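Local coordinates for septation protein imp2 (Schizosaccharomyces pombe, PDB 5C1F), which is required for normal septation and takes part in medial ring disassembly, binding phospholipids and tethering cytoskeletal proteins to the membrane, at residues L95-Y107 with R218-L232. Sequence-based numbering, arbitrary orientation. Where two conformers were deposited one is given.
Sequences LLQDDVENAFTRY and RRHFLKSVMWTFTLL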
loop_
_atom_site.group_PDB
_atom_site.type_symbol
_atom_site.label_atom_id
_atom_site.label_comp_id
_atom_site.label_asym_id
_atom_site.label_seq_id
_atom_site.Cartn_x
_atom_site.Cartn_y
_atom_site.Cartn_z
ATOM N N LEU A 95 -2.544 13.465 -0.039
ATOM C CA LEU A 95 -1.584 14.381 0.564
ATOM C C LEU A 95 -0.203 14.232 -0.078
ATOM O O LEU A 95 0.536 15.211 -0.213
ATOM C CB LEU A 95 -1.502 14.156 2.076
ATOM C CG LEU A 95 -2.784 14.469 2.863
ATOM C CD1 LEU A 95 -2.673 14.003 4.310
ATOM C CD2 LEU A 95 -3.110 15.954 2.800
ATOM N N LEU A 96 0.144 13.011 -0.481
ATOM C CA LEU A 96 1.402 12.783 -1.186
ATOM C C LEU A 96 1.417 13.562 -2.496
ATOM O O LEU A 96 2.463 14.047 -2.931
ATOM C CB LEU A 96 1.619 11.293 -1.456
ATOM C CG LEU A 96 2.083 10.420 -0.287
ATOM C CD1 LEU A 96 2.197 8.961 -0.713
ATOM C CD2 LEU A 96 3.406 10.917 0.277
ATOM N N GLN A 97 0.251 13.686 -3.120
ATOM C CA GLN A 97 0.140 14.438 -4.361
ATOM C C GLN A 97 0.154 15.939 -4.104
ATOM O O GLN A 97 0.903 16.670 -4.744
ATOM C CB GLN A 97 -1.125 14.036 -5.122
ATOM C CG GLN A 97 -0.909 12.831 -6.021
ATOM C CD GLN A 97 -2.183 12.067 -6.329
ATOM O OE1 GLN A 97 -3.282 12.498 -5.977
ATOM N NE2 GLN A 97 -2.039 10.919 -6.988
ATOM N N ASP A 98 -0.657 16.393 -3.154
ATOM C CA ASP A 98 -0.826 17.823 -2.915
ATOM C C ASP A 98 0.326 18.459 -2.141
ATOM O O ASP A 98 0.792 19.539 -2.502
ATOM C CB ASP A 98 -2.141 18.078 -2.174
ATOM C CG ASP A 98 -3.350 17.639 -2.974
ATOM O OD1 ASP A 98 -3.271 17.653 -4.220
ATOM O OD2 ASP A 98 -4.375 17.271 -2.359
ATOM N N ASP A 99 0.788 17.799 -1.082
ATOM C CA ASP A 99 1.792 18.394 -0.202
ATOM C C ASP A 99 3.224 18.011 -0.561
ATOM O O ASP A 99 4.169 18.694 -0.166
ATOM C CB ASP A 99 1.520 18.013 1.253
ATOM C CG ASP A 99 0.187 18.530 1.751
ATOM O OD1 ASP A 99 -0.373 19.447 1.114
ATOM O OD2 ASP A 99 -0.296 18.019 2.781
ATOM N N VAL A 100 3.395 16.920 -1.298
ATOM C CA VAL A 100 4.740 16.493 -1.663
ATOM C C VAL A 100 5.001 16.721 -3.151
ATOM O O VAL A 100 5.764 17.614 -3.512
ATOM C CB VAL A 100 4.981 15.017 -1.293
ATOM C CG1 VAL A 100 6.422 14.627 -1.567
ATOM C CG2 VAL A 100 4.652 14.788 0.172
ATOM N N GLU A 101 4.359 15.932 -4.008
ATOM C CA GLU A 101 4.527 16.072 -5.455
ATOM C C GLU A 101 4.281 17.494 -5.958
ATOM O O GLU A 101 5.139 18.083 -6.617
ATOM C CB GLU A 101 3.595 15.117 -6.199
ATOM C CG GLU A 101 3.531 15.374 -7.701
ATOM C CD GLU A 101 2.453 14.555 -8.388
ATOM O OE1 GLU A 101 1.794 13.738 -7.710
ATOM O OE2 GLU A 101 2.262 14.729 -9.609
ATOM N N ASN A 102 3.111 18.043 -5.646
ATOM C CA ASN A 102 2.743 19.371 -6.132
ATOM C C ASN A 102 3.602 20.485 -5.542
ATOM O O ASN A 102 3.634 21.592 -6.073
ATOM C CB ASN A 102 1.267 19.654 -5.849
ATOM C CG ASN A 102 0.339 18.833 -6.727
ATOM O OD1 ASN A 102 0.749 18.317 -7.769
ATOM N ND2 ASN A 102 -0.917 18.711 -6.310
ATOM N N ALA A 103 4.291 20.191 -4.443
ATOM C CA ALA A 103 5.200 21.162 -3.842
ATOM C C ALA A 103 6.359 21.445 -4.789
ATOM O O ALA A 103 6.807 22.585 -4.909
ATOM C CB ALA A 103 5.712 20.664 -2.497
ATOM N N PHE A 104 6.836 20.401 -5.464
ATOM C CA PHE A 104 7.870 20.553 -6.483
ATOM C C PHE A 104 7.332 21.324 -7.679
ATOM O O PHE A 104 8.050 22.117 -8.290
ATOM C CB PHE A 104 8.397 19.192 -6.943
ATOM C CG PHE A 104 9.048 18.396 -5.854
ATOM C CD1 PHE A 104 10.360 18.643 -5.488
ATOM C CD2 PHE A 104 8.349 17.398 -5.194
ATOM C CE1 PHE A 104 10.964 17.913 -4.482
ATOM C CE2 PHE A 104 8.946 16.665 -4.189
ATOM C CZ PHE A 104 10.256 16.922 -3.832
ATOM N N THR A 105 6.067 21.080 -8.009
ATOM C CA THR A 105 5.415 21.754 -9.128
ATOM C C THR A 105 5.298 23.251 -8.863
ATOM O O THR A 105 5.591 24.069 -9.735
ATOM C CB THR A 105 4.014 21.176 -9.402
ATOM O OG1 THR A 105 4.124 19.786 -9.732
ATOM C CG2 THR A 105 3.347 21.915 -10.554
ATOM N N ARG A 106 4.876 23.595 -7.648
ATOM C CA ARG A 106 4.737 24.989 -7.243
ATOM C C ARG A 106 6.102 25.670 -7.150
ATOM O O ARG A 106 6.221 26.872 -7.373
ATOM C CB ARG A 106 3.991 25.092 -5.904
ATOM C CG ARG A 106 2.534 24.625 -5.971
ATOM C CD ARG A 106 1.774 24.862 -4.663
ATOM N NE ARG A 106 2.316 24.092 -3.544
ATOM C CZ ARG A 106 1.830 22.927 -3.120
ATOM N NH1 ARG A 106 2.396 22.311 -2.092
ATOM N NH2 ARG A 106 0.779 22.379 -3.716
ATOM N N TYR A 107 7.131 24.892 -6.831
ATOM C CA TYR A 107 8.492 25.408 -6.770
ATOM C C TYR A 107 9.001 25.745 -8.169
ATOM O O TYR A 107 9.617 26.789 -8.378
ATOM C CB TYR A 107 9.437 24.407 -6.100
ATOM C CG TYR A 107 10.846 24.940 -5.972
ATOM C CD1 TYR A 107 11.227 25.680 -4.863
ATOM C CD2 TYR A 107 11.788 24.727 -6.974
ATOM C CE1 TYR A 107 12.508 26.184 -4.746
ATOM C CE2 TYR A 107 13.070 25.228 -6.868
ATOM C CZ TYR A 107 13.426 25.955 -5.751
ATOM O OH TYR A 107 14.702 26.457 -5.637
ATOM N N ARG A 218 16.298 26.773 -1.533
ATOM C CA ARG A 218 16.123 25.545 -2.300
ATOM C C ARG A 218 16.419 24.323 -1.447
ATOM O O ARG A 218 15.683 23.337 -1.478
ATOM C CB ARG A 218 17.027 25.544 -3.532
ATOM C CG ARG A 218 16.864 24.327 -4.421
ATOM C CD ARG A 218 17.947 24.268 -5.486
ATOM N NE ARG A 218 19.245 23.898 -4.928
ATOM C CZ ARG A 218 19.677 22.645 -4.811
ATOM N NH1 ARG A 218 18.914 21.637 -5.214
ATOM N NH2 ARG A 218 20.871 22.400 -4.292
ATOM N N ARG A 219 17.498 24.399 -0.677
ATOM C CA ARG A 219 17.928 23.274 0.138
ATOM C C ARG A 219 17.012 23.077 1.341
ATOM O O ARG A 219 16.734 21.943 1.734
ATOM C CB ARG A 219 19.380 23.467 0.581
ATOM C CG ARG A 219 20.349 23.482 -0.593
ATOM C CD ARG A 219 21.802 23.465 -0.155
ATOM N NE ARG A 219 22.693 23.399 -1.310
ATOM C CZ ARG A 219 23.270 22.287 -1.753
ATOM N NH1 ARG A 219 23.067 21.134 -1.126
ATOM N NH2 ARG A 219 24.059 22.327 -2.818
ATOM N N HIS A 220 16.540 24.176 1.921
ATOM C CA HIS A 220 15.555 24.087 2.993
ATOM C C HIS A 220 14.259 23.492 2.458
ATOM O O HIS A 220 13.619 22.676 3.123
ATOM C CB HIS A 220 15.290 25.458 3.614
ATOM C CG HIS A 220 16.349 25.903 4.576
ATOM N ND1 HIS A 220 16.549 25.294 5.794
ATOM C CD2 HIS A 220 17.257 26.906 4.500
ATOM C CE1 HIS A 220 17.541 25.898 6.429
ATOM N NE2 HIS A 220 17.986 26.879 5.665
ATOM N N PHE A 221 13.881 23.902 1.251
ATOM C CA PHE A 221 12.666 23.399 0.623
ATOM C C PHE A 221 12.723 21.885 0.433
ATOM O O PHE A 221 11.804 21.167 0.828
ATOM C CB PHE A 221 12.428 24.087 -0.723
ATOM C CG PHE A 221 11.446 23.366 -1.600
ATOM C CD1 PHE A 221 10.085 23.438 -1.347
ATOM C CD2 PHE A 221 11.884 22.603 -2.673
ATOM C CE1 PHE A 221 9.179 22.766 -2.151
ATOM C CE2 PHE A 221 10.983 21.927 -3.478
ATOM C CZ PHE A 221 9.630 22.008 -3.216
ATOM N N LEU A 222 13.807 21.405 -0.167
ATOM C CA LEU A 222 13.952 19.982 -0.458
ATOM C C LEU A 222 13.957 19.134 0.813
ATOM O O LEU A 222 13.373 18.052 0.840
ATOM C CB LEU A 222 15.225 19.732 -1.273
ATOM C CG LEU A 222 15.141 20.215 -2.723
ATOM C CD1 LEU A 222 16.434 19.954 -3.484
ATOM C CD2 LEU A 222 13.963 19.562 -3.430
ATOM N N LYS A 223 14.607 19.630 1.863
ATOM C CA LYS A 223 14.610 18.940 3.152
ATOM C C LYS A 223 13.207 18.846 3.759
ATOM O O LYS A 223 12.800 17.787 4.237
ATOM C CB LYS A 223 15.549 19.643 4.137
ATOM C CG LYS A 223 17.031 19.421 3.866
ATOM C CD LYS A 223 17.887 20.148 4.898
ATOM C CE LYS A 223 17.522 19.726 6.313
ATOM N NZ LYS A 223 18.235 20.534 7.344
ATOM N N SER A 224 12.472 19.955 3.737
ATOM C CA SER A 224 11.144 20.006 4.348
ATOM C C SER A 224 10.152 19.090 3.635
ATOM O O SER A 224 9.320 18.453 4.278
ATOM C CB SER A 224 10.607 21.442 4.357
ATOM O OG SER A 224 10.363 21.907 3.040
ATOM N N VAL A 225 10.245 19.019 2.309
ATOM C CA VAL A 225 9.344 18.175 1.530
ATOM C C VAL A 225 9.607 16.698 1.800
ATOM O O VAL A 225 8.671 15.918 1.976
ATOM C CB VAL A 225 9.468 18.446 0.018
ATOM C CG1 VAL A 225 8.561 17.510 -0.761
ATOM C CG2 VAL A 225 9.109 19.884 -0.283
ATOM N N MET A 226 10.881 16.316 1.836
ATOM C CA MET A 226 11.245 14.952 2.197
ATOM C C MET A 226 10.824 14.669 3.633
ATOM O O MET A 226 10.404 13.560 3.957
ATOM C CB MET A 226 12.745 14.714 2.021
ATOM C CG MET A 226 13.157 14.481 0.577
ATOM S SD MET A 226 14.871 13.936 0.390
ATOM C CE MET A 226 15.766 15.343 1.053
ATOM N N TRP A 227 10.929 15.681 4.487
ATOM C CA TRP A 227 10.478 15.550 5.863
ATOM C C TRP A 227 8.973 15.305 5.890
ATOM O O TRP A 227 8.498 14.397 6.571
ATOM C CB TRP A 227 10.835 16.795 6.675
ATOM C CG TRP A 227 10.558 16.656 8.140
ATOM C CD1 TRP A 227 9.371 16.874 8.773
ATOM C CD2 TRP A 227 11.493 16.269 9.158
ATOM N NE1 TRP A 227 9.505 16.647 10.122
ATOM C CE2 TRP A 227 10.798 16.274 10.385
ATOM C CE3 TRP A 227 12.846 15.918 9.151
ATOM C CZ2 TRP A 227 11.411 15.944 11.592
ATOM C CZ3 TRP A 227 13.453 15.590 10.352
ATOM C CH2 TRP A 227 12.736 15.606 11.554
ATOM N N THR A 228 8.233 16.110 5.132
ATOM C CA THR A 228 6.783 15.967 5.034
ATOM C C THR A 228 6.411 14.566 4.555
ATOM O O THR A 228 5.471 13.954 5.070
ATOM C CB THR A 228 6.174 17.029 4.087
ATOM O OG1 THR A 228 6.327 18.328 4.672
ATOM C CG2 THR A 228 4.689 16.770 3.851
ATOM N N PHE A 229 7.169 14.056 3.589
ATOM C CA PHE A 229 6.963 12.706 3.076
ATOM C C PHE A 229 7.015 11.660 4.193
ATOM O O PHE A 229 6.152 10.785 4.264
ATOM C CB PHE A 229 8.005 12.388 1.997
ATOM C CG PHE A 229 8.009 10.949 1.554
ATOM C CD1 PHE A 229 6.925 10.415 0.877
ATOM C CD2 PHE A 229 9.104 10.134 1.802
ATOM C CE1 PHE A 229 6.924 9.094 0.463
ATOM C CE2 PHE A 229 9.111 8.812 1.390
ATOM C CZ PHE A 229 8.019 8.292 0.718
ATOM N N THR A 230 8.013 11.757 5.071
ATOM C CA THR A 230 8.147 10.800 6.171
ATOM C C THR A 230 7.035 10.947 7.203
ATOM O O THR A 230 6.609 9.963 7.814
ATOM C CB THR A 230 9.497 10.941 6.899
ATOM O OG1 THR A 230 9.513 12.154 7.666
ATOM C CG2 THR A 230 10.645 10.940 5.905
ATOM N N LEU A 231 6.578 12.178 7.408
ATOM C CA LEU A 231 5.498 12.438 8.350
ATOM C C LEU A 231 4.211 11.785 7.869
ATOM O O LEU A 231 3.468 11.195 8.653
ATOM C CB LEU A 231 5.288 13.940 8.534
ATOM C CG LEU A 231 6.398 14.704 9.248
ATOM C CD1 LEU A 231 5.992 16.155 9.434
ATOM C CD2 LEU A 231 6.718 14.052 10.584
ATOM N N LEU A 232 3.963 11.898 6.568
ATOM C CA LEU A 232 2.790 11.295 5.950
ATOM C C LEU A 232 2.809 9.769 6.049
ATOM O O LEU A 232 1.786 9.154 6.343
ATOM C CB LEU A 232 2.683 11.729 4.485
ATOM C CG LEU A 232 2.314 13.198 4.283
ATOM C CD1 LEU A 232 2.300 13.567 2.800
ATOM C CD2 LEU A 232 0.967 13.489 4.938
#
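Within the elongated helical bundle of the F-BAR domain, an aromatic cluster of Phe-104, Tyr-107 and Phe-221 joins segments 95-107 and 218-232 of helices 69-155 and 162-252, which run antiparallel (167° between the segment axes) and approach to 9.3 Å. Phe-221 is extended anti to its own nitrogen (chi1 163°), which carries its ring across to the facing helix. There one face takes the Tyr-107 ring in an offset stack, centroids 4.7 Å apart, while its edge is turned toward Phe-104 in an offset edge-to-face pair, planes at 81°; its CE1 lies 4.1 Å from Ala-103 CB. An alanine in place of Phe-221 would probably leave both rings without their aromatic partner and open a gap beside Ala-103. Phe-104 in turn lays CE2 on Val-225 CG1 (3.6 Å) and meets Leu-222 CD2 near its ring plane. Further along, Val-100 is a knob in the hole formed by Val-225, Thr-228, Phe-229 and Leu-232; its CG2 lies 3.7 Å from Leu-232 CD1. Leu-96 CD2 reaches the ring edge of Phe-229 at CD1 (3.6 Å). Helix 18-59 adds Tyr-41, whose ring meets Phe-229, whereas helix 162-252 also faces the second subunit, where Arg-218 forms a salt bridge with Glu-67 of that chain.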